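Local coordinates for protein Endonuclease/exonuclease/phosphatase (Beutenbergia cavernae DSM 12333, PDB 4RUW) that belongs to the endonuclease/exonuclease/phosphatase family, carries a DNase I-like domain followed by an Ig-like domain, and holds a bound zinc ion, at residues D121-T126 against M152-F157; R54-M59 against A88-V93; P156-G161 against T183-V188; P78-V83 against A112-L117. One frame throughout, in Å; residues are numbered along the deposited sequence. Where two conformers were deposited one is given.

Contact 1: residues D121-T126 against M152-F157; sequences DGYVHT and MSRHPF
H125 and S153 pair in an antiparallel strand-end contact, where strand 125-133, outermost in its sheet, meets the end of strand 146-153. S153 N donates to H125 O at 2.8 Å, nearly along the C=O axis; the return bond, H125 N to S153 O, is weak. One residue on, T126 and M152 form a non-hydrogen-bonded pair, and in the modelled conformer T126 CG2 packs 3.7 Å from the selenomethionine methyl, M152 CE. On the S153 side, the H125 imidazole lies under the proline: P156 CA stands over the ring centre, 3.5 Å from the H125 centroid and 5° off its normal, a CH-pi contact. H125 CB in turn lies over a face of the F157 ring, 4.0 Å from its centroid. Upstream, G122 (phi 100°) is the C-prime residue of a Schellman motif ending helix 110-118, and the chain then enters the strand through an inverse gamma turn centred on Y123. Here R154, as modelled, is extended from CG to NE across the tyrosine: CG sits over a ring face, 3.8 Å from the Y123 centroid, while guanidinium and ring planes are 75° apart. The Y123 hydroxyl is hydrogen-bonded to P89 O. Water 1 donates to both G122 O and R154 O, bridging the two backbones; water 2 links R154 O with H125 NE2. S153 OG donates to H155 O at 2.8 Å, on a lone pair.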
loop_
_atom_site.group_PDB
_atom_site.type_symbol
_atom_site.label_atom_id
_atom_site.label_comp_id
_atom_site.label_asym_id
_atom_site.label_seq_id
_atom_site.Cartn_x
_atom_site.Cartn_y
_atom_site.Cartn_z
ATOM N N ASP A 121 8.706 6.384 24.049
ATOM C CA ASP A 121 9.442 6.145 22.817
ATOM C C ASP A 121 9.197 7.244 21.798
ATOM O O ASP A 121 9.708 7.186 20.680
ATOM C CB ASP A 121 9.044 4.792 22.245
ATOM C CG ASP A 121 9.256 3.682 23.240
ATOM O OD1 ASP A 121 10.433 3.412 23.538
ATOM O OD2 ASP A 121 8.264 3.101 23.740
ATOM N N GLY A 122 8.401 8.237 22.186
ATOM C CA GLY A 122 8.184 9.413 21.369
ATOM C C GLY A 122 6.896 9.435 20.566
ATOM O O GLY A 122 6.615 10.428 19.895
ATOM N N TYR A 123 6.109 8.362 20.622
ATOM C CA TYR A 123 4.877 8.295 19.834
ATOM C C TYR A 123 3.740 8.983 20.558
ATOM O O TYR A 123 2.804 8.344 21.028
ATOM C CB TYR A 123 4.530 6.843 19.481
ATOM C CG TYR A 123 5.603 6.217 18.629
ATOM C CD1 TYR A 123 5.576 6.331 17.240
ATOM C CD2 TYR A 123 6.679 5.562 19.218
ATOM C CE1 TYR A 123 6.591 5.793 16.463
ATOM C CE2 TYR A 123 7.687 5.018 18.456
ATOM C CZ TYR A 123 7.644 5.141 17.082
ATOM O OH TYR A 123 8.659 4.601 16.336
ATOM N N VAL A 124 3.825 10.305 20.630
ATOM C CA VAL A 124 2.899 11.091 21.436
ATOM C C VAL A 124 1.815 11.778 20.601
ATOM O O VAL A 124 0.991 12.517 21.134
ATOM C CB VAL A 124 3.635 12.138 22.294
ATOM C CG1 VAL A 124 4.544 11.442 23.295
ATOM C CG2 VAL A 124 4.425 13.091 21.409
ATOM N N HIS A 125 1.816 11.526 19.294
ATOM C CA HIS A 125 0.790 12.059 18.399
ATOM C C HIS A 125 0.035 10.885 17.810
ATOM O O HIS A 125 0.590 10.114 17.034
ATOM C CB HIS A 125 1.440 12.904 17.308
ATOM C CG HIS A 125 2.371 13.937 17.851
ATOM N ND1 HIS A 125 1.929 15.072 18.487
ATOM C CD2 HIS A 125 3.727 13.988 17.888
ATOM C CE1 HIS A 125 2.966 15.788 18.885
ATOM N NE2 HIS A 125 4.068 15.151 18.524
ATOM N N THR A 126 -1.222 10.728 18.213
ATOM C CA THR A 126 -2.014 9.577 17.810
ATOM C C THR A 126 -3.399 10.017 17.362
ATOM O O THR A 126 -3.968 10.962 17.915
ATOM C CB THR A 126 -2.190 8.584 18.972
ATOM O OG1 THR A 126 -2.959 9.199 20.014
ATOM C CG2 THR A 126 -0.841 8.135 19.512
HETATM N N MSE A 152 -0.058 6.644 14.441
HETATM C CA MSE A 152 0.787 7.080 15.548
HETATM C C MSE A 152 2.066 7.652 14.968
HETATM O O MSE A 152 2.616 7.125 14.005
HETATM C CB MSE A 152 1.134 5.934 16.505
HETATM C CG MSE A 152 -0.078 5.220 17.104
HETATM SE SE MSE A 152 0.359 3.816 18.396
HETATM C CE MSE A 152 0.935 4.949 19.876
ATOM N N SER A 153 2.541 8.732 15.558
ATOM C CA SER A 153 3.652 9.449 14.977
ATOM C C SER A 153 4.553 10.056 16.044
ATOM O O SER A 153 4.086 10.492 17.097
ATOM C CB SER A 153 3.094 10.547 14.075
ATOM O OG SER A 153 4.105 11.371 13.557
ATOM N N ARG A 154 5.852 10.073 15.770
ATOM C CA ARG A 154 6.806 10.788 16.612
ATOM C C ARG A 154 6.810 12.277 16.293
ATOM O O ARG A 154 7.434 13.065 16.992
ATOM C CB ARG A 154 8.216 10.230 16.405
ATOM C CG ARG A 154 8.449 8.871 17.040
ATOM C CD ARG A 154 9.883 8.422 16.893
ATOM N NE ARG A 154 10.142 7.171 17.596
ATOM C CZ ARG A 154 11.306 6.855 18.156
ATOM N NH1 ARG A 154 12.323 7.705 18.120
ATOM N NH2 ARG A 154 11.451 5.695 18.776
ATOM N N HIS A 155 6.094 12.658 15.242
ATOM C CA HIS A 155 6.115 14.033 14.756
ATOM C C HIS A 155 4.716 14.626 14.801
ATOM O O HIS A 155 3.735 13.920 14.609
ATOM C CB HIS A 155 6.678 14.058 13.340
ATOM C CG HIS A 155 7.950 13.293 13.206
ATOM N ND1 HIS A 155 9.106 13.667 13.858
ATOM C CD2 HIS A 155 8.241 12.142 12.557
ATOM C CE1 HIS A 155 10.062 12.801 13.580
ATOM N NE2 HIS A 155 9.564 11.863 12.793
ATOM N N PRO A 156 4.614 15.930 15.078
ATOM C CA PRO A 156 3.293 16.528 15.290
ATOM C C PRO A 156 2.405 16.528 14.054
ATOM O O PRO A 156 2.875 16.553 12.914
ATOM C CB PRO A 156 3.617 17.969 15.712
ATOM C CG PRO A 156 4.973 18.219 15.206
ATOM C CD PRO A 156 5.698 16.907 15.244
ATOM N N PHE A 157 1.103 16.491 14.302
ATOM C CA PHE A 157 0.114 16.633 13.250
ATOM C C PHE A 157 -0.049 18.104 12.879
ATOM O O PHE A 157 0.169 18.992 13.705
ATOM C CB PHE A 157 -1.238 16.090 13.711
ATOM C CG PHE A 157 -1.236 14.621 14.028
ATOM C CD1 PHE A 157 -0.496 13.724 13.275
ATOM C CD2 PHE A 157 -1.998 14.132 15.076
ATOM C CE1 PHE A 157 -0.515 12.369 13.572
ATOM C CE2 PHE A 157 -2.018 12.784 15.378
ATOM C CZ PHE A 157 -1.276 11.901 14.624
HETATM O O HOH W 1 8.339 12.565 19.613
HETATM O O HOH W 2 6.792 15.658 18.685
#

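Contact 2: residues R54-M59 against A88-V93; sequences RDLRVM and APDVVV
D90 points its carboxylate at the backbone of R57 and stands in for a strand partner: R57 N donates to D90 OD2 at 2.8 Å with an N-H...O angle of 178°, received on the anti lone pair of that oxygen. With chi1 at -71° the aspartate CG stays beside its own backbone N, which lets both groups face R57. Its CB meets L56 CD1 at 3.6 Å, the two side chains crossing at a slant. The other carboxylate oxygen, D90 OD1, accepts from water 3, which also donates to D55 O, and from H155 NE2. R57 O receives D90 N at 2.8 Å and, weakly, V91 N. Beyond this irregular start the segments become true parallel neighbours, V58 beside V91 and M59 beside V92, with strand axes 18° apart; they are the two strands of a right-handed beta-alpha-beta unit whose crossover is helix 77-87. M59 N donates to V91 O at 3.0 Å, and V93 N to M59 O at 2.8 Å. M59 and V92 lie side by side and point the same way, M59 CG 3.8 Å from V92 CG2. P89 crosses the selenomethionine obliquely, its CB 3.8 Å from M59 CB, and is also slanted against R57, whose aliphatic CG rests 3.7 Å from P89 CA. The R57 guanidinium finds its charge partner in D327 on strand 324-330, with R57 NH1 hydrogen-bonded to E87 O at the end of the crossover helix.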
loop_
_atom_site.group_PDB
_atom_site.type_symbol
_atom_site.label_atom_id
_atom_site.label_comp_id
_atom_site.label_asym_id
_atom_site.label_seq_id
_atom_site.Cartn_x
_atom_site.Cartn_y
_atom_site.Cartn_z
ATOM N N ARG A 54 16.500 13.586 4.841
ATOM C CA ARG A 54 15.289 13.437 4.094
ATOM C C ARG A 54 14.651 12.050 4.204
ATOM O O ARG A 54 13.765 11.765 3.473
ATOM C CB ARG A 54 15.496 13.831 2.652
ATOM C CG ARG A 54 16.066 15.219 2.498
ATOM C CD ARG A 54 14.989 16.228 2.633
ATOM N NE ARG A 54 14.170 16.306 1.442
ATOM C CZ ARG A 54 13.273 17.249 1.225
ATOM N NH1 ARG A 54 13.055 18.168 2.128
ATOM N NH2 ARG A 54 12.589 17.264 0.119
ATOM N N ASP A 55 15.132 11.247 5.147
ATOM C CA ASP A 55 14.605 9.904 5.374
ATOM C C ASP A 55 13.295 9.874 6.130
ATOM O O ASP A 55 13.049 10.696 7.013
ATOM C CB ASP A 55 15.630 9.061 6.148
ATOM C CG ASP A 55 16.856 8.725 5.324
ATOM O OD1 ASP A 55 16.763 8.745 4.081
ATOM O OD2 ASP A 55 17.912 8.432 5.922
ATOM N N LEU A 56 12.463 8.902 5.780
ATOM C CA LEU A 56 11.203 8.674 6.476
ATOM C C LEU A 56 10.940 7.179 6.553
ATOM O O LEU A 56 10.892 6.518 5.521
ATOM C CB LEU A 56 10.056 9.332 5.719
ATOM C CG LEU A 56 8.685 9.254 6.384
ATOM C CD1 LEU A 56 8.652 10.114 7.640
ATOM C CD2 LEU A 56 7.598 9.674 5.402
ATOM N N ARG A 57 10.782 6.647 7.760
ATOM C CA ARG A 57 10.421 5.250 7.923
ATOM C C ARG A 57 8.934 5.160 8.241
ATOM O O ARG A 57 8.457 5.738 9.226
ATOM C CB ARG A 57 11.262 4.575 9.008
ATOM C CG ARG A 57 10.853 3.131 9.267
ATOM C CD ARG A 57 11.819 2.406 10.194
ATOM N NE ARG A 57 12.944 1.878 9.432
ATOM C CZ ARG A 57 13.731 0.880 9.825
ATOM N NH1 ARG A 57 13.543 0.292 11.001
ATOM N NH2 ARG A 57 14.713 0.469 9.036
ATOM N N VAL A 58 8.211 4.451 7.387
ATOM C CA VAL A 58 6.768 4.304 7.497
ATOM C C VAL A 58 6.454 2.838 7.686
ATOM O O VAL A 58 6.913 1.991 6.911
ATOM C CB VAL A 58 6.060 4.792 6.214
ATOM C CG1 VAL A 58 4.551 4.545 6.297
ATOM C CG2 VAL A 58 6.362 6.254 5.983
HETATM N N MSE A 59 5.666 2.547 8.710
HETATM C CA MSE A 59 5.263 1.186 8.995
HETATM C C MSE A 59 3.754 1.063 8.898
HETATM O O MSE A 59 3.027 1.992 9.254
HETATM C CB MSE A 59 5.731 0.826 10.399
HETATM C CG MSE A 59 5.331 -0.569 10.885
HETATM SE SE MSE A 59 6.074 -1.018 12.616
HETATM C CE MSE A 59 5.595 -2.910 12.620
ATOM N N ALA A 88 11.061 1.288 15.250
ATOM C CA ALA A 88 11.269 2.730 15.358
ATOM C C ALA A 88 10.846 3.536 14.114
ATOM O O ALA A 88 11.602 4.364 13.620
ATOM C CB ALA A 88 12.723 3.016 15.721
ATOM N N PRO A 89 9.624 3.309 13.606
ATOM C CA PRO A 89 9.194 4.114 12.459
ATOM C C PRO A 89 8.931 5.569 12.854
ATOM O O PRO A 89 8.667 5.875 14.017
ATOM C CB PRO A 89 7.883 3.443 12.051
ATOM C CG PRO A 89 7.349 2.881 13.337
ATOM C CD PRO A 89 8.565 2.391 14.065
ATOM N N ASP A 90 9.003 6.468 11.887
ATOM C CA ASP A 90 8.585 7.841 12.114
ATOM C C ASP A 90 7.074 7.918 12.281
ATOM O O ASP A 90 6.566 8.695 13.099
ATOM C CB ASP A 90 9.011 8.704 10.934
ATOM C CG ASP A 90 10.499 8.925 10.892
ATOM O OD1 ASP A 90 10.993 9.700 11.735
ATOM O OD2 ASP A 90 11.174 8.319 10.032
ATOM N N VAL A 91 6.373 7.143 11.457
ATOM C CA VAL A 91 4.917 7.111 11.437
ATOM C C VAL A 91 4.497 5.665 11.272
ATOM O O VAL A 91 5.098 4.921 10.477
ATOM C CB VAL A 91 4.338 7.935 10.269
ATOM C CG1 VAL A 91 2.820 7.883 10.279
ATOM C CG2 VAL A 91 4.799 9.365 10.356
ATOM N N VAL A 92 3.487 5.256 12.032
ATOM C CA VAL A 92 2.936 3.920 11.871
ATOM C C VAL A 92 1.420 3.978 11.699
ATOM O O VAL A 92 0.725 4.731 12.379
ATOM C CB VAL A 92 3.369 2.952 13.013
ATOM C CG1 VAL A 92 2.937 3.471 14.367
ATOM C CG2 VAL A 92 2.813 1.560 12.776
ATOM N N VAL A 93 0.939 3.189 10.747
ATOM C CA VAL A 93 -0.473 2.996 10.483
ATOM C C VAL A 93 -0.851 1.632 11.043
ATOM O O VAL A 93 -0.183 0.635 10.751
ATOM C CB VAL A 93 -0.744 3.041 8.965
ATOM C CG1 VAL A 93 -2.127 2.484 8.650
ATOM C CG2 VAL A 93 -0.556 4.467 8.436
HETATM O O HOH W 3 12.833 11.041 9.832
#

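Contact 3: residues P156-G161 against T183-V188; sequences PFVGGG and TVTVDV
P156-F157 run antiparallel to T185-D187, at the edge of the second six-stranded sheet of the DNase I-like domain. D187 N donates to P156 O at 2.8 Å, almost straight (177°), and V158 N donates to T185 O, also at 2.8 Å, from above that carbonyl's plane. F157 and V186 form the non-hydrogen-bonded pair between these bonds. The chain then turns a corner at V158-G159, where phi of G159 is 73°, and here water takes the place of a direct bond: water 4 accepts from T185 N and lies close to V158 O and G160 O. On one side of the ribbon, F157 and V184 cross at about a right angle. V184 CG2, anti to its backbone N, reaches over a face of the phenyl ring, 3.9 Å from the F157 centroid, whereas V186 CG2, in the conformer modelled, sits at the ring edge in plane. W127 of strand 125-133 also touches F157. V158 occupies the other side, where both it and T185 touch D193 of the adjoining strand 192-200, and T185 also V195. There V158 CB meets T185 CG2 at 3.9 Å, while V158 CG2 lies 3.7 Å from D187 CB.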
loop_
_atom_site.group_PDB
_atom_site.type_symbol
_atom_site.label_atom_id
_atom_site.label_comp_id
_atom_site.label_asym_id
_atom_site.label_seq_id
_atom_site.Cartn_x
_atom_site.Cartn_y
_atom_site.Cartn_z
ATOM N N PRO A 156 4.614 15.930 15.078
ATOM C CA PRO A 156 3.293 16.528 15.290
ATOM C C PRO A 156 2.405 16.528 14.054
ATOM O O PRO A 156 2.875 16.553 12.914
ATOM C CB PRO A 156 3.617 17.969 15.712
ATOM C CG PRO A 156 4.973 18.219 15.206
ATOM C CD PRO A 156 5.698 16.907 15.244
ATOM N N PHE A 157 1.103 16.491 14.302
ATOM C CA PHE A 157 0.114 16.633 13.250
ATOM C C PHE A 157 -0.049 18.104 12.879
ATOM O O PHE A 157 0.169 18.992 13.705
ATOM C CB PHE A 157 -1.238 16.090 13.711
ATOM C CG PHE A 157 -1.236 14.621 14.028
ATOM C CD1 PHE A 157 -0.496 13.724 13.275
ATOM C CD2 PHE A 157 -1.998 14.132 15.076
ATOM C CE1 PHE A 157 -0.515 12.369 13.572
ATOM C CE2 PHE A 157 -2.018 12.784 15.378
ATOM C CZ PHE A 157 -1.276 11.901 14.624
ATOM N N VAL A 158 -0.432 18.349 11.630
ATOM C CA VAL A 158 -0.843 19.670 11.182
ATOM C C VAL A 158 -2.351 19.593 10.995
ATOM O O VAL A 158 -2.839 18.914 10.086
ATOM C CB VAL A 158 -0.167 20.046 9.851
ATOM C CG1 VAL A 158 -0.575 21.457 9.418
ATOM C CG2 VAL A 158 1.348 19.916 9.976
ATOM N N GLY A 159 -3.097 20.262 11.867
ATOM C CA GLY A 159 -4.535 20.079 11.903
ATOM C C GLY A 159 -4.853 18.729 12.521
ATOM O O GLY A 159 -4.034 18.162 13.243
ATOM N N GLY A 160 -6.042 18.211 12.240
ATOM C CA GLY A 160 -6.477 16.959 12.832
ATOM C C GLY A 160 -6.757 15.879 11.807
ATOM O O GLY A 160 -6.596 16.083 10.599
ATOM N N GLY A 161 -7.165 14.715 12.289
ATOM C CA GLY A 161 -7.519 13.626 11.401
ATOM C C GLY A 161 -8.909 13.803 10.822
ATOM O O GLY A 161 -9.805 14.337 11.481
ATOM N N THR A 183 -7.220 10.300 7.230
ATOM C CA THR A 183 -6.166 11.126 6.659
ATOM C C THR A 183 -5.696 12.148 7.682
ATOM O O THR A 183 -6.508 12.833 8.301
ATOM C CB THR A 183 -6.663 11.852 5.386
ATOM O OG1 THR A 183 -7.054 10.874 4.415
ATOM C CG2 THR A 183 -5.581 12.755 4.811
ATOM N N VAL A 184 -4.382 12.247 7.855
ATOM C CA VAL A 184 -3.807 13.246 8.737
ATOM C C VAL A 184 -2.456 13.682 8.185
ATOM O O VAL A 184 -1.745 12.894 7.581
ATOM C CB VAL A 184 -3.692 12.722 10.185
ATOM C CG1 VAL A 184 -2.673 11.591 10.289
ATOM C CG2 VAL A 184 -3.394 13.868 11.152
ATOM N N THR A 185 -2.123 14.952 8.362
ATOM C CA THR A 185 -0.842 15.466 7.921
ATOM C C THR A 185 0.141 15.464 9.076
ATOM O O THR A 185 -0.184 15.925 10.179
ATOM C CB THR A 185 -0.983 16.885 7.360
ATOM O OG1 THR A 185 -1.851 16.838 6.226
ATOM C CG2 THR A 185 0.359 17.439 6.940
ATOM N N VAL A 186 1.336 14.938 8.824
ATOM C CA VAL A 186 2.407 14.932 9.810
ATOM C C VAL A 186 3.509 15.899 9.375
ATOM O O VAL A 186 3.894 15.920 8.205
ATOM C CB VAL A 186 2.995 13.516 9.944
ATOM C CG1 VAL A 186 4.152 13.504 10.918
ATOM C CG2 VAL A 186 1.916 12.539 10.389
ATOM N N ASP A 187 4.000 16.713 10.307
ATOM C CA ASP A 187 5.080 17.650 10.011
ATOM C C ASP A 187 6.415 17.031 10.421
ATOM O O ASP A 187 6.770 17.013 11.598
ATOM C CB ASP A 187 4.847 18.972 10.737
ATOM C CG ASP A 187 5.864 20.022 10.364
ATOM O OD1 ASP A 187 6.639 19.800 9.408
ATOM O OD2 ASP A 187 5.889 21.078 11.025
ATOM N N VAL A 188 7.131 16.486 9.445
ATOM C CA VAL A 188 8.343 15.730 9.715
ATOM C C VAL A 188 9.577 16.622 9.586
ATOM O O VAL A 188 9.816 17.213 8.534
ATOM C CB VAL A 188 8.471 14.558 8.732
ATOM C CG1 VAL A 188 9.709 13.738 9.040
ATOM C CG2 VAL A 188 7.216 13.691 8.777
HETATM O O HOH W 4 -4.203 16.829 9.190
HETATM O O HOH W 5 -6.716 15.562 7.204
#

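Contact 4: residues P78-V83 against A112-L117; sequences PRIAAV and ARLAEL
L117 and A81 make the central touch between the two helices, CB to CB at 3.8 Å, and their CA atoms are the nearest across the contact. The alanine methyl and the leucine CB both point at the opposing helix. In L117, chi1 of -72° sets CG beside the backbone N, and chi2 of 158° then carries CD1 to the first residue of the other segment, 3.7 Å from P78 N and 4.1 Å from P78 CD. I80 and L114 make a second, more distant apolar touch, I80 CG2 to L114 CD2 at 4.1 Å, their side chains crossing at a slant. On the other flank, the R113 chain is bent at chi2, and its NH2 lies 3.8 Å from P78 CG, the side chain at about a right angle to the proline. Two neighbours flank this guanidinium and probably help to hold it: L117 CD2 lies over one of its faces, offset toward the rim, and E116 OE1 forms a salt bridge with R113 NH1 at 2.8 Å, met from above the carboxylate plane. The helix axes pass 9.6 Å apart with a crossing angle of -48°. Helix 77-87 is the crossover of the beta-alpha-beta unit formed with strands 55-62 and 91-98, and I80 also packs on W61 of the first of these. Further along, R85 NH2 of the same helix is hydrogen-bonded to L117 O. The side-chain approaches between the two segments are apolar or van der Waals, and only 229 Å² is buried, which is consistent with a light, mainly nonpolar contact, the R113 charge being paired with E116 in its own helix.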
loop_
_atom_site.group_PDB
_atom_site.type_symbol
_atom_site.label_atom_id
_atom_site.label_comp_id
_atom_site.label_asym_id
_atom_site.label_seq_id
_atom_site.Cartn_x
_atom_site.Cartn_y
_atom_site.Cartn_z
ATOM N N PRO A 78 1.255 -4.875 24.848
ATOM C CA PRO A 78 2.713 -4.714 24.991
ATOM C C PRO A 78 3.529 -5.425 23.922
ATOM O O PRO A 78 4.581 -4.952 23.525
ATOM C CB PRO A 78 3.000 -5.326 26.368
ATOM C CG PRO A 78 1.752 -5.068 27.126
ATOM C CD PRO A 78 0.637 -5.272 26.128
ATOM N N ARG A 79 3.055 -6.553 23.456
ATOM C CA ARG A 79 3.748 -7.300 22.443
ATOM C C ARG A 79 3.749 -6.512 21.109
ATOM O O ARG A 79 4.723 -6.429 20.447
ATOM C CB ARG A 79 3.064 -8.640 22.329
ATOM C CG ARG A 79 3.911 -9.698 21.803
ATOM C CD ARG A 79 3.262 -11.044 21.973
ATOM N NE ARG A 79 3.939 -11.954 21.101
ATOM C CZ ARG A 79 3.546 -13.172 20.837
ATOM N NH1 ARG A 79 2.459 -13.663 21.373
ATOM N NH2 ARG A 79 4.232 -13.904 20.034
ATOM N N ILE A 80 2.626 -5.899 20.776
ATOM C CA ILE A 80 2.517 -5.027 19.615
ATOM C C ILE A 80 3.448 -3.818 19.773
ATOM O O ILE A 80 4.210 -3.471 18.865
ATOM C CB ILE A 80 1.050 -4.556 19.430
ATOM C CG1 ILE A 80 0.109 -5.748 19.173
ATOM C CG2 ILE A 80 0.941 -3.494 18.333
ATOM C CD1 ILE A 80 0.480 -6.611 17.990
ATOM N N ALA A 81 3.383 -3.170 20.929
ATOM C CA ALA A 81 4.192 -1.987 21.170
ATOM C C ALA A 81 5.685 -2.280 21.089
ATOM O O ALA A 81 6.452 -1.462 20.605
ATOM C CB ALA A 81 3.839 -1.376 22.508
ATOM N N ALA A 82 6.098 -3.446 21.577
ATOM C CA ALA A 82 7.519 -3.791 21.568
ATOM C C ALA A 82 8.047 -3.916 20.137
ATOM O O ALA A 82 9.179 -3.537 19.852
ATOM C CB ALA A 82 7.778 -5.069 22.357
ATOM N N VAL A 83 7.222 -4.434 19.232
ATOM C CA VAL A 83 7.617 -4.527 17.830
ATOM C C VAL A 83 7.741 -3.131 17.215
ATOM O O VAL A 83 8.734 -2.820 16.550
ATOM C CB VAL A 83 6.635 -5.386 17.015
ATOM C CG1 VAL A 83 6.897 -5.233 15.520
ATOM C CG2 VAL A 83 6.736 -6.849 17.433
ATOM N N ALA A 112 -5.647 4.115 23.693
ATOM C CA ALA A 112 -5.086 4.707 24.900
ATOM C C ALA A 112 -3.975 3.830 25.467
ATOM O O ALA A 112 -2.956 4.332 25.943
ATOM C CB ALA A 112 -6.168 4.934 25.932
ATOM N N ARG A 113 -4.161 2.516 25.415
ATOM C CA ARG A 113 -3.155 1.607 25.942
ATOM C C ARG A 113 -1.875 1.637 25.094
ATOM O O ARG A 113 -0.761 1.670 25.623
ATOM C CB ARG A 113 -3.729 0.193 26.050
ATOM C CG ARG A 113 -2.750 -0.847 26.561
ATOM C CD ARG A 113 -2.130 -0.469 27.894
ATOM N NE ARG A 113 -1.368 -1.598 28.421
ATOM C CZ ARG A 113 -0.333 -1.497 29.248
ATOM N NH1 ARG A 113 0.081 -0.309 29.668
ATOM N NH2 ARG A 113 0.292 -2.596 29.642
ATOM N N LEU A 114 -2.035 1.635 23.774
ATOM C CA LEU A 114 -0.877 1.721 22.892
ATOM C C LEU A 114 -0.139 3.048 23.081
ATOM O O LEU A 114 1.087 3.084 23.119
ATOM C CB LEU A 114 -1.274 1.500 21.432
ATOM C CG LEU A 114 -1.695 0.076 21.084
ATOM C CD1 LEU A 114 -2.439 0.060 19.757
ATOM C CD2 LEU A 114 -0.457 -0.826 21.041
ATOM N N ALA A 115 -0.890 4.133 23.233
ATOM C CA ALA A 115 -0.285 5.439 23.487
ATOM C C ALA A 115 0.502 5.440 24.798
ATOM O O ALA A 115 1.597 5.986 24.869
ATOM C CB ALA A 115 -1.341 6.519 23.504
ATOM N N GLU A 116 -0.044 4.805 25.831
ATOM C CA GLU A 116 0.653 4.723 27.107
ATOM C C GLU A 116 1.968 3.952 26.962
ATOM O O GLU A 116 3.006 4.369 27.471
ATOM C CB GLU A 116 -0.245 4.051 28.144
ATOM C CG GLU A 116 0.407 3.856 29.489
ATOM C CD GLU A 116 -0.534 3.229 30.486
ATOM O OE1 GLU A 116 -1.137 2.174 30.172
ATOM O OE2 GLU A 116 -0.684 3.808 31.579
ATOM N N LEU A 117 1.915 2.835 26.250
ATOM C CA LEU A 117 3.083 1.982 26.074
ATOM C C LEU A 117 4.197 2.613 25.241
ATOM O O LEU A 117 5.362 2.245 25.393
ATOM C CB LEU A 117 2.669 0.652 25.443
ATOM C CG LEU A 117 1.901 -0.294 26.364
ATOM C CD1 LEU A 117 1.103 -1.280 25.536
ATOM C CD2 LEU A 117 2.861 -1.017 27.301
#

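How the contacts relate
Contacts 1 and 2 are centred 11 Å apart on the same sheet and are tied together by the hydrogen bonds of Y123 OH to P89 O, 2.6 Å, and of H155 NE2 to D90 OD1, 2.8 Å. Contact 3 begins where contact 1 ends, and the shared residues P156 and F157 lie where the chain passes from one sheet to the other; S153 OG lies 3.4 Å from V186 CG1. Contact 4 touches contact 1 through M152 CE, 3.7 Å from L114 O, and contact 2 through M59 CE, 3.9 Å from V83 CG1. Contacts 3 and 4 do not touch. The zinc ion, bound by H98, D100, H107 and H137, is about 12 Å from the L114 side chain.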